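Local coordinates for activator of Hsp90 ATPase homologue 1/2-like C-terminal domain-containing protein (Nitrosomonas europaea, PDB 1XFS) that is of unknown function but belongs to the AHA1 family, whose Bet v 1-like fold suggests a role in binding a hydrophobic ligand or a partner protein, at residues A[27-32]-A[118-123]. Numbering follows the deposited sequence.
Sequences RGLTEP and IELQPT
Helix 22-30 packs against the curved antiparallel sheet of this Bet v 1-like (SRPBCC) fold, and L29, in its last turn, meets I118 and L120 of strand 115-122. On the helix side a single methyl, L29 CD1, does the touching. It sits 3.9 Å from CG2 of I118 and 4.0 Å from CD1 of L120, and L120 CD2 is almost as near to it, at 4.1 Å. L29 and L120 come at each other tip to tip, whereas I118 offers its branch methyl: CG2 lies anti to the backbone N, with CG1 turned anti to the carbonyl carbon (chi1 -57°). I118 and L120 share the face of the strand turned to the helix, while E119 between them points away from it. L120 also rests on V22, V25 and W26 of the same helix, and L29 also touches W38. Away from the contact, R27 NE donates to E31 OE1 at 2.7 Å, a salt bridge met from above the carboxylate plane. Across the contact itself no hydrogen bond forms; these buried methyls join helix to sheet by van der Waals contact and exclusion of water, with no directional polar bond.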
loop_
_atom_site.group_PDB
_atom_site.type_symbol
_atom_site.label_atom_id
_atom_site.label_comp_id
_atom_site.label_asym_id
_atom_site.label_seq_id
_atom_site.Cartn_x
_atom_site.Cartn_y
_atom_site.Cartn_z
ATOM N N ARG A 27 -17.390 13.832 1.024
ATOM C CA ARG A 27 -17.177 14.481 -0.261
ATOM C C ARG A 27 -15.989 15.438 -0.176
ATOM O O ARG A 27 -15.194 15.549 -1.114
ATOM C CB ARG A 27 -18.434 15.228 -0.710
ATOM C CG ARG A 27 -19.608 14.301 -0.996
ATOM C CD ARG A 27 -20.821 15.078 -1.473
ATOM N NE ARG A 27 -20.529 15.810 -2.699
ATOM C CZ ARG A 27 -21.395 16.605 -3.321
ATOM N NH1 ARG A 27 -22.614 16.774 -2.830
ATOM N NH2 ARG A 27 -21.041 17.227 -4.439
ATOM N N GLY A 28 -15.854 16.122 0.956
ATOM C CA GLY A 28 -14.740 17.038 1.122
ATOM C C GLY A 28 -13.394 16.331 1.081
ATOM O O GLY A 28 -12.404 16.880 0.599
ATOM N N LEU A 29 -13.354 15.101 1.580
ATOM C CA LEU A 29 -12.121 14.325 1.607
ATOM C C LEU A 29 -11.770 13.643 0.298
ATOM O O LEU A 29 -10.616 13.273 0.084
ATOM C CB LEU A 29 -12.216 13.249 2.690
ATOM C CG LEU A 29 -12.119 13.737 4.132
ATOM C CD1 LEU A 29 -12.643 12.662 5.064
ATOM C CD2 LEU A 29 -10.673 14.082 4.451
ATOM N N THR A 30 -12.753 13.501 -0.583
ATOM C CA THR A 30 -12.543 12.774 -1.827
ATOM C C THR A 30 -12.733 13.493 -3.163
ATOM O O THR A 30 -12.359 12.953 -4.207
ATOM C CB THR A 30 -13.438 11.532 -1.827
ATOM O OG1 THR A 30 -14.812 11.936 -1.738
ATOM C CG2 THR A 30 -13.113 10.659 -0.619
ATOM N N GLU A 31 -13.315 14.686 -3.147
ATOM C CA GLU A 31 -13.537 15.425 -4.388
ATOM C C GLU A 31 -12.478 16.504 -4.615
ATOM O O GLU A 31 -12.360 17.451 -3.838
ATOM C CB GLU A 31 -14.933 16.058 -4.383
ATOM C CG GLU A 31 -16.065 15.036 -4.289
ATOM C CD GLU A 31 -17.443 15.664 -4.402
ATOM O OE1 GLU A 31 -18.443 14.959 -4.141
ATOM O OE2 GLU A 31 -17.530 16.861 -4.764
ATOM N N PRO A 32 -11.695 16.374 -5.696
ATOM C CA PRO A 32 -10.641 17.341 -6.023
ATOM C C PRO A 32 -11.097 18.805 -5.943
ATOM O O PRO A 32 -10.401 19.641 -5.375
ATOM C CB PRO A 32 -10.224 16.929 -7.433
ATOM C CG PRO A 32 -10.415 15.437 -7.403
ATOM C CD PRO A 32 -11.755 15.299 -6.702
ATOM N N ILE A 118 -7.779 7.918 7.718
ATOM C CA ILE A 118 -8.813 8.856 8.118
ATOM C C ILE A 118 -10.071 8.069 8.446
ATOM O O ILE A 118 -10.569 7.327 7.609
ATOM C CB ILE A 118 -9.144 9.847 6.981
ATOM C CG1 ILE A 118 -7.888 10.598 6.549
ATOM C CG2 ILE A 118 -10.232 10.804 7.434
ATOM C CD1 ILE A 118 -7.164 11.309 7.677
ATOM N N GLU A 119 -10.574 8.211 9.668
ATOM C CA GLU A 119 -11.782 7.499 10.056
ATOM C C GLU A 119 -12.890 8.477 10.407
ATOM O O GLU A 119 -12.652 9.470 11.086
ATOM C CB GLU A 119 -11.504 6.572 11.243
ATOM C CG GLU A 119 -10.556 5.436 10.919
ATOM C CD GLU A 119 -10.426 4.440 12.052
ATOM O OE1 GLU A 119 -9.744 3.409 11.861
ATOM O OE2 GLU A 119 -11.002 4.687 13.133
ATOM N N LEU A 120 -14.100 8.194 9.933
ATOM C CA LEU A 120 -15.241 9.063 10.202
ATOM C C LEU A 120 -16.317 8.312 10.967
ATOM O O LEU A 120 -16.521 7.109 10.776
ATOM C CB LEU A 120 -15.847 9.580 8.900
ATOM C CG LEU A 120 -14.956 10.355 7.935
ATOM C CD1 LEU A 120 -15.766 10.717 6.702
ATOM C CD2 LEU A 120 -14.423 11.612 8.615
ATOM N N GLN A 121 -17.013 9.031 11.833
ATOM C CA GLN A 121 -18.076 8.430 12.612
ATOM C C GLN A 121 -19.165 9.470 12.796
ATOM O O GLN A 121 -18.916 10.553 13.315
ATOM C CB GLN A 121 -17.536 7.974 13.968
ATOM C CG GLN A 121 -18.546 7.259 14.854
ATOM C CD GLN A 121 -17.924 6.770 16.153
ATOM O OE1 GLN A 121 -17.037 5.913 16.144
ATOM N NE2 GLN A 121 -18.381 7.319 17.275
ATOM N N PRO A 122 -20.389 9.171 12.341
ATOM C CA PRO A 122 -21.450 10.165 12.515
ATOM C C PRO A 122 -21.811 10.325 13.989
ATOM O O PRO A 122 -21.751 9.365 14.757
ATOM C CB PRO A 122 -22.597 9.599 11.676
ATOM C CG PRO A 122 -22.373 8.118 11.730
ATOM C CD PRO A 122 -20.872 7.991 11.604
ATOM N N THR A 123 -22.154 11.549 14.379
ATOM C CA THR A 123 -22.540 11.851 15.753
ATOM C C THR A 123 -23.900 12.532 15.714
ATOM O O THR A 123 -24.453 12.764 14.640
ATOM C CB THR A 123 -21.549 12.814 16.433
ATOM O OG1 THR A 123 -21.544 14.067 15.736
ATOM C CG2 THR A 123 -20.147 12.225 16.436
#